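Local structure of putative enoyl-CoA hydratase/isomerase (3FDU) at residues 50-62 with 189-203. The protein probably acts on acyl-CoA thioesters as an enoyl-CoA hydratase or isomerase of the crotonase family. The protein carries 4 engineered substitutions. Numbering follows the deposited sequence.
Engineered in segment 50-62: Val53 (natural residue Ile).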
ATOM      1  N   VAL A  50      28.730  13.147   9.186  1.00 27.95           N
ATOM      2  CA  VAL A  50      27.243  13.203   9.106  1.00 24.62           C
ATOM      3  C   VAL A  50      26.681  11.766   9.244  1.00 24.42           C
ATOM      4  O   VAL A  50      27.061  10.865   8.455  1.00 23.56           O
ATOM      5  CB  VAL A  50      26.801  13.742   7.739  1.00 24.82           C
ATOM      6  CG1 VAL A  50      25.285  13.644   7.574  1.00 24.25           C
ATOM      7  CG2 VAL A  50      27.284  15.161   7.511  1.00 25.34           C
ATOM      8  N   ARG A  51      25.749  11.559  10.179  1.00 21.78           N
ATOM      9  CA  ARG A  51      25.079  10.262  10.310  1.00 21.85           C
ATOM     10  C   ARG A  51      23.592  10.296   9.885  1.00 22.05           C
ATOM     11  O   ARG A  51      23.062   9.290   9.379  1.00 20.81           O
ATOM     12  CB  ARG A  51      25.195   9.779  11.775  1.00 23.85           C
ATOM     13  CG  ARG A  51      26.673   9.384  12.121  1.00 25.58           C
ATOM     14  CD  ARG A  51      26.886   9.350  13.638  1.00 35.84           C
ATOM     15  NE  ARG A  51      26.146   8.208  14.132  1.00 43.54           N
ATOM     16  CZ  ARG A  51      26.675   7.021  14.383  1.00 46.87           C
ATOM     17  NH1 ARG A  51      27.998   6.828  14.288  1.00 50.10           N
ATOM     18  NH2 ARG A  51      25.877   6.047  14.785  1.00 47.72           N
ATOM     19  N   VAL A  52      22.930  11.446  10.133  1.00 21.37           N
ATOM     20  CA  VAL A  52      21.485  11.657   9.768  1.00 20.96           C
ATOM     21  C   VAL A  52      21.264  13.018   9.110  1.00 19.84           C
ATOM     22  O   VAL A  52      21.870  14.022   9.496  1.00 19.82           O
ATOM     23  CB  VAL A  52      20.594  11.542  10.977  1.00 20.72           C
ATOM     24  CG1 VAL A  52      19.072  11.786  10.628  1.00 20.15           C
ATOM     25  CG2 VAL A  52      20.819  10.153  11.716  1.00 22.93           C
ATOM     26  N   VAL A  53      20.424  13.051   8.076  1.00 18.78           N
ATOM     27  CA  VAL A  53      20.062  14.315   7.473  1.00 19.56           C
ATOM     28  C   VAL A  53      18.606  14.712   7.800  1.00 19.86           C
ATOM     29  O   VAL A  53      17.653  13.883   7.704  1.00 19.51           O
ATOM     30  CB  VAL A  53      20.272  14.303   5.919  1.00 18.94           C
ATOM     31  CG1 VAL A  53      19.914  15.701   5.311  1.00 16.60           C
ATOM     32  CG2 VAL A  53      21.735  13.921   5.577  1.00 20.72           C
ATOM     33  N   VAL A  54      18.419  15.974   8.157  1.00 19.84           N
ATOM     34  CA  VAL A  54      17.066  16.508   8.343  1.00 20.34           C
ATOM     35  C   VAL A  54      16.954  17.607   7.325  1.00 19.98           C
ATOM     36  O   VAL A  54      17.816  18.494   7.281  1.00 20.30           O
ATOM     37  CB  VAL A  54      16.853  17.135   9.736  1.00 20.07           C
ATOM     38  CG1 VAL A  54      15.481  17.861   9.816  1.00 23.65           C
ATOM     39  CG2 VAL A  54      16.926  16.050  10.870  1.00 21.80           C
ATOM     40  N   LEU A  55      15.892  17.566   6.532  1.00 20.03           N
ATOM     41  CA  LEU A  55      15.561  18.604   5.545  1.00 19.93           C
ATOM     42  C   LEU A  55      14.212  19.206   5.922  1.00 20.36           C
ATOM     43  O   LEU A  55      13.254  18.467   6.140  1.00 17.58           O
ATOM     44  CB  LEU A  55      15.436  17.958   4.152  1.00 21.07           C
ATOM     45  CG  LEU A  55      14.959  18.835   2.984  1.00 20.36           C
ATOM     46  CD1 LEU A  55      15.986  19.870   2.680  1.00 20.92           C
ATOM     47  CD2 LEU A  55      14.750  17.935   1.750  1.00 24.12           C
ATOM     48  N   ARG A  56      14.134  20.541   5.988  1.00 19.25           N
ATOM     49  CA  ARG A  56      12.895  21.205   6.304  1.00 19.79           C
ATOM     50  C   ARG A  56      12.970  22.630   5.818  1.00 20.24           C
ATOM     51  O   ARG A  56      13.990  23.048   5.286  1.00 21.63           O
ATOM     52  CB  ARG A  56      12.668  21.221   7.816  1.00 18.78           C
ATOM     53  CG  ARG A  56      13.856  21.809   8.594  1.00 22.23           C
ATOM     54  CD  ARG A  56      13.471  21.843  10.072  1.00 23.56           C
ATOM     55  NE  ARG A  56      14.532  22.240  10.981  1.00 28.89           N
ATOM     56  CZ  ARG A  56      14.880  23.494  11.223  1.00 32.13           C
ATOM     57  NH1 ARG A  56      14.304  24.471  10.546  1.00 33.53           N
ATOM     58  NH2 ARG A  56      15.825  23.764  12.119  1.00 32.23           N
ATOM     59  N   GLY A  57      11.893  23.375   5.973  1.00 21.18           N
ATOM     60  CA  GLY A  57      12.006  24.827   5.845  1.00 22.39           C
ATOM     61  C   GLY A  57      12.681  25.439   7.082  1.00 22.88           C
ATOM     62  O   GLY A  57      12.722  24.830   8.163  1.00 24.10           O
ATOM     63  N   ALA A  58      13.146  26.669   6.959  1.00 23.43           N
ATOM     64  CA  ALA A  58      13.720  27.405   8.094  1.00 25.57           C
ATOM     65  C   ALA A  58      12.637  27.886   9.064  1.00 26.54           C
ATOM     66  O   ALA A  58      12.871  27.999  10.277  1.00 26.79           O
ATOM     67  CB  ALA A  58      14.541  28.611   7.568  1.00 25.34           C
ATOM     68  N   GLU A  59      11.437  28.158   8.541  1.00 27.59           N
ATOM     69  CA  GLU A  59      10.416  28.837   9.340  1.00 28.62           C
ATOM     70  C   GLU A  59       9.055  28.212   9.196  1.00 27.13           C
ATOM     71  O   GLU A  59       8.919  27.019   9.460  1.00 29.25           O
ATOM     72  CB  GLU A  59      10.349  30.299   8.935  1.00 30.25           C
ATOM     73  CG  GLU A  59      11.336  31.169   9.673  1.00 36.92           C
ATOM     74  CD  GLU A  59      10.710  31.686  10.958  1.00 47.56           C
ATOM     75  OE1 GLU A  59       9.997  30.890  11.625  1.00 51.04           O
ATOM     76  OE2 GLU A  59      10.913  32.881  11.295  1.00 51.74           O
ATOM     77  N   HIS A  60       8.069  28.986   8.743  1.00 23.62           N
ATOM     78  CA  HIS A  60       6.662  28.526   8.750  1.00 24.45           C
ATOM     79  C   HIS A  60       6.154  27.695   7.555  1.00 21.52           C
ATOM     80  O   HIS A  60       5.010  27.246   7.589  1.00 21.21           O
ATOM     81  CB  HIS A  60       5.713  29.708   8.926  1.00 25.37           C
ATOM     82  CG  HIS A  60       6.014  30.544  10.138  1.00 31.48           C
ATOM     83  ND1 HIS A  60       5.943  30.046  11.421  1.00 35.54           N
ATOM     84  CD2 HIS A  60       6.383  31.845  10.257  1.00 35.81           C
ATOM     85  CE1 HIS A  60       6.252  31.004  12.283  1.00 38.77           C
ATOM     86  NE2 HIS A  60       6.529  32.101  11.604  1.00 39.21           N
ATOM     87  N   ASP A  61       6.991  27.515   6.535  1.00 20.10           N
ATOM     88  CA  ASP A  61       6.634  26.748   5.301  1.00 20.05           C
ATOM     89  C   ASP A  61       7.723  25.764   4.887  1.00 19.24           C
ATOM     90  O   ASP A  61       8.899  25.988   5.141  1.00 20.14           O
ATOM     91  CB  ASP A  61       6.396  27.704   4.114  1.00 20.65           C
ATOM     92  CG  ASP A  61       5.198  28.606   4.352  1.00 24.02           C
ATOM     93  OD1 ASP A  61       4.072  28.077   4.365  1.00 20.59           O
ATOM     94  OD2 ASP A  61       5.417  29.836   4.535  1.00 24.35           O
ATOM     95  N   PHE A  62       7.334  24.676   4.245  1.00 18.16           N
ATOM     96  CA  PHE A  62       8.329  23.763   3.712  1.00 17.64           C
ATOM     97  C   PHE A  62       8.726  24.193   2.286  1.00 17.73           C
ATOM     98  O   PHE A  62       9.853  24.641   2.033  1.00 19.81           O
ATOM     99  CB  PHE A  62       7.755  22.342   3.700  1.00 15.47           C
ATOM    100  CG  PHE A  62       8.718  21.314   3.146  1.00 17.61           C
ATOM    101  CD1 PHE A  62      10.061  21.396   3.438  1.00 17.24           C
ATOM    102  CD2 PHE A  62       8.255  20.252   2.331  1.00 16.36           C
ATOM    103  CE1 PHE A  62      10.970  20.411   2.970  1.00 21.98           C
ATOM    104  CE2 PHE A  62       9.184  19.261   1.827  1.00 18.52           C
ATOM    105  CZ  PHE A  62      10.531  19.365   2.158  1.00 20.75           C
ATOM    106  N   TYR A 189       9.753  20.516  14.121  1.00 20.33           N
ATOM    107  CA  TYR A 189      11.196  20.635  14.056  1.00 21.13           C
ATOM    108  C   TYR A 189      11.917  20.036  15.274  1.00 21.05           C
ATOM    109  O   TYR A 189      12.951  19.429  15.105  1.00 21.99           O
ATOM    110  CB  TYR A 189      11.661  22.082  13.841  1.00 20.53           C
ATOM    111  CG  TYR A 189      11.069  22.732  12.580  1.00 21.62           C
ATOM    112  CD1 TYR A 189      10.424  21.951  11.601  1.00 19.23           C
ATOM    113  CD2 TYR A 189      11.219  24.103  12.347  1.00 21.33           C
ATOM    114  CE1 TYR A 189       9.909  22.514  10.397  1.00 20.27           C
ATOM    115  CE2 TYR A 189      10.696  24.708  11.157  1.00 24.79           C
ATOM    116  CZ  TYR A 189      10.025  23.906  10.195  1.00 25.34           C
ATOM    117  OH  TYR A 189       9.528  24.490   9.035  1.00 22.56           O
ATOM    118  N   ALA A 190      11.402  20.236  16.487  1.00 22.09           N
ATOM    119  CA  ALA A 190      11.995  19.564  17.666  1.00 21.79           C
ATOM    120  C   ALA A 190      11.855  18.052  17.529  1.00 21.85           C
ATOM    121  O   ALA A 190      12.781  17.320  17.846  1.00 22.85           O
ATOM    122  CB  ALA A 190      11.318  20.047  19.020  1.00 21.78           C
ATOM    123  N   THR A 191      10.705  17.568  17.058  1.00 21.09           N
ATOM    124  CA  THR A 191      10.541  16.121  16.927  1.00 20.51           C
ATOM    125  C   THR A 191      11.544  15.551  15.919  1.00 20.22           C
ATOM    126  O   THR A 191      12.147  14.468  16.128  1.00 20.36           O
ATOM    127  CB  THR A 191       9.115  15.723  16.472  1.00 21.05           C
ATOM    128  OG1 THR A 191       8.156  16.055  17.483  1.00 20.75           O
ATOM    129  CG2 THR A 191       9.042  14.208  16.223  1.00 20.23           C
ATOM    130  N   ALA A 192      11.719  16.250  14.802  1.00 19.13           N
ATOM    131  CA  ALA A 192      12.621  15.757  13.770  1.00 18.14           C
ATOM    132  C   ALA A 192      14.063  15.685  14.339  1.00 20.24           C
ATOM    133  O   ALA A 192      14.828  14.763  14.037  1.00 19.81           O
ATOM    134  CB  ALA A 192      12.598  16.649  12.593  1.00 18.16           C
ATOM    135  N   GLN A 193      14.423  16.686  15.128  1.00 20.02           N
ATOM    136  CA  GLN A 193      15.748  16.751  15.729  1.00 20.43           C
ATOM    137  C   GLN A 193      15.922  15.652  16.788  1.00 19.62           C
ATOM    138  O   GLN A 193      16.966  15.034  16.800  1.00 20.19           O
ATOM    139  CB  GLN A 193      16.005  18.174  16.322  1.00 19.68           C
ATOM    140  CG  GLN A 193      17.211  18.243  17.278  1.00 23.10           C
ATOM    141  CD  GLN A 193      18.566  18.018  16.568  1.00 25.54           C
ATOM    142  OE1 GLN A 193      18.714  18.245  15.362  1.00 26.62           O
ATOM    143  NE2 GLN A 193      19.562  17.597  17.335  1.00 27.32           N
ATOM    144  N   ALA A 194      14.914  15.389  17.635  1.00 21.63           N
ATOM    145  CA  ALA A 194      15.054  14.314  18.665  1.00 21.79           C
ATOM    146  C   ALA A 194      15.153  12.929  18.042  1.00 21.69           C
ATOM    147  O   ALA A 194      15.867  12.032  18.541  1.00 20.21           O
ATOM    148  CB  ALA A 194      13.896  14.343  19.692  1.00 21.74           C
ATOM    149  N   THR A 195      14.387  12.729  16.968  1.00 20.33           N
ATOM    150  CA  THR A 195      14.463  11.496  16.214  1.00 19.75           C
ATOM    151  C   THR A 195      15.838  11.353  15.568  1.00 19.42           C
ATOM    152  O   THR A 195      16.420  10.276  15.613  1.00 19.44           O
ATOM    153  CB  THR A 195      13.291  11.414  15.186  1.00 20.46           C
ATOM    154  OG1 THR A 195      12.074  11.587  15.892  1.00 22.20           O
ATOM    155  CG2 THR A 195      13.169  10.050  14.538  1.00 20.16           C
ATOM    156  N   ALA A 196      16.347  12.402  14.926  1.00 18.97           N
ATOM    157  CA  ALA A 196      17.679  12.344  14.316  1.00 21.06           C
ATOM    158  C   ALA A 196      18.777  11.986  15.382  1.00 22.25           C
ATOM    159  O   ALA A 196      19.680  11.225  15.079  1.00 21.08           O
ATOM    160  CB  ALA A 196      18.029  13.654  13.663  1.00 19.93           C
ATOM    161  N   GLN A 197      18.674  12.556  16.582  1.00 23.65           N
ATOM    162  CA  GLN A 197      19.644  12.278  17.651  1.00 25.12           C
ATOM    163  C   GLN A 197      19.524  10.824  18.093  1.00 25.39           C
ATOM    164  O   GLN A 197      20.543  10.160  18.334  1.00 25.96           O
ATOM    165  CB  GLN A 197      19.383  13.175  18.866  1.00 27.12           C
ATOM    166  CG  GLN A 197      19.983  14.575  18.779  1.00 33.27           C
ATOM    167  CD  GLN A 197      19.374  15.562  19.814  1.00 42.07           C
ATOM    168  OE1 GLN A 197      19.599  16.779  19.744  1.00 45.44           O
ATOM    169  NE2 GLN A 197      18.607  15.038  20.767  1.00 45.49           N
ATOM    170  N   HIS A 198      18.295  10.328  18.240  1.00 24.08           N
ATOM    171  CA  HIS A 198      18.105   8.915  18.560  1.00 25.19           C
ATOM    172  C   HIS A 198      18.764   8.024  17.505  1.00 24.27           C
ATOM    173  O   HIS A 198      19.469   7.079  17.837  1.00 25.14           O
ATOM    174  CB  HIS A 198      16.615   8.573  18.724  1.00 25.51           C
ATOM    175  CG  HIS A 198      16.334   7.097  18.898  1.00 30.56           C
ATOM    176  ND1 HIS A 198      16.907   6.335  19.895  1.00 33.53           N
ATOM    177  CD2 HIS A 198      15.474   6.270  18.248  1.00 32.15           C
ATOM    178  CE1 HIS A 198      16.446   5.098  19.829  1.00 32.70           C
ATOM    179  NE2 HIS A 198      15.569   5.036  18.840  1.00 33.07           N
ATOM    180  N   LEU A 199      18.553   8.320  16.227  1.00 23.28           N
ATOM    181  CA  LEU A 199      19.189   7.531  15.186  1.00 22.79           C
ATOM    182  C   LEU A 199      20.730   7.633  15.226  1.00 23.84           C
ATOM    183  O   LEU A 199      21.398   6.631  14.946  1.00 25.15           O
ATOM    184  CB  LEU A 199      18.659   7.889  13.780  1.00 21.05           C
ATOM    185  CG  LEU A 199      17.163   7.590  13.577  1.00 20.38           C
ATOM    186  CD1 LEU A 199      16.713   7.854  12.085  1.00 17.35           C
ATOM    187  CD2 LEU A 199      16.887   6.160  13.980  1.00 21.29           C
ATOM    188  N   THR A 200      21.299   8.803  15.534  1.00 24.48           N
ATOM    189  CA  THR A 200      22.768   8.871  15.550  1.00 26.23           C
ATOM    190  C   THR A 200      23.328   8.058  16.730  1.00 26.64           C
ATOM    191  O   THR A 200      24.492   7.682  16.729  1.00 29.51           O
ATOM    192  CB  THR A 200      23.330  10.298  15.647  1.00 27.53           C
ATOM    193  OG1 THR A 200      23.070  10.799  16.967  1.00 31.69           O
ATOM    194  CG2 THR A 200      22.673  11.193  14.650  1.00 27.10           C
ATOM    195  N   ALA A 201      22.538   7.793  17.749  1.00 26.54           N
ATOM    196  CA  ALA A 201      23.046   6.935  18.825  1.00 27.70           C
ATOM    197  C   ALA A 201      23.004   5.418  18.494  1.00 27.96           C
ATOM    198  O   ALA A 201      23.479   4.621  19.285  1.00 26.69           O
ATOM    199  CB  ALA A 201      22.323   7.232  20.139  1.00 27.46           C
ATOM    200  N   LEU A 202      22.435   5.038  17.336  1.00 26.87           N
ATOM    201  CA  LEU A 202      22.327   3.618  16.907  1.00 26.50           C
ATOM    202  C   LEU A 202      23.443   3.341  15.930  1.00 26.20           C
ATOM    203  O   LEU A 202      24.061   4.290  15.449  1.00 25.58           O
ATOM    204  CB  LEU A 202      20.932   3.296  16.283  1.00 26.15           C
ATOM    205  CG  LEU A 202      19.753   3.552  17.257  1.00 25.61           C
ATOM    206  CD1 LEU A 202      18.281   3.400  16.676  1.00 25.68           C
ATOM    207  CD2 LEU A 202      19.877   2.648  18.473  1.00 29.89           C
ATOM    208  N   PRO A 203      23.755   2.054  15.664  1.00 26.93           N
ATOM    209  CA  PRO A 203      24.914   1.734  14.823  1.00 28.40           C
ATOM    210  C   PRO A 203      24.716   2.159  13.397  1.00 29.31           C
ATOM    211  O   PRO A 203      23.681   1.838  12.778  1.00 29.49           O
ATOM    212  CB  PRO A 203      24.999   0.202  14.892  1.00 28.45           C
ATOM    213  CG  PRO A 203      24.397  -0.144  16.202  1.00 27.96           C
ATOM    214  CD  PRO A 203      23.227   0.855  16.332  1.00 27.28           C
TER
HETATM  215  O   HOH W   1      14.713  20.028  12.903  1.00 20.81           O
HETATM  216  O   HOH W   2       9.152  22.717   6.819  1.00 20.68           O
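Strand 52-57 and helix 189-200 meet in a helix-on-sheet contact of the crotonase fold: Arg51, Val52, Val54 and Arg56 face Tyr189, Ala192, Ala196 and Thr200. The axes approach to 8.7 Å, nearly antiparallel at 169°. In the apolar middle, Ala196 CB rests over the gap between Val52 and Val54, 3.7 Å from Val52 CG1 and 3.8 Å from Val54 CG2. Val52 CG2 points at Thr200 CG2 and Leu199 CB, and Thr200 OG1 turns back to donate to Gln197 O. Nearby, Arg51 lays its NE against Thr200 CB, 3.8 Å away. At the strand's C-terminal end Arg56 CD is 3.5 Å from the centroid of the Tyr189 ring, over one face, a CH-pi contact, and the guanidinium follows as an off-centre cation-pi stack with planes 18° apart. With CG between the backbone N and the carbonyl carbon (chi1 53°), the Arg56 chain runs extended to NE across the ring; NH1 bonds Gly57 O, nearly in the guanidinium plane, and NE reaches Tyr189 O through a water, which probably restricts guanidinium rotation. Tyr189 OH donates to Glu59 O at 2.6 Å and accepts from a water bound to Gly57 N, tying the helix to the turn after the strand. Strands 15-20 and 102-106 flank strand 52-57 and extend the surface, Val15 touching Ala196 and Thr200, Ala105 touching Tyr189 and Ala192, while Phe165 of the second subunit packs on Leu199.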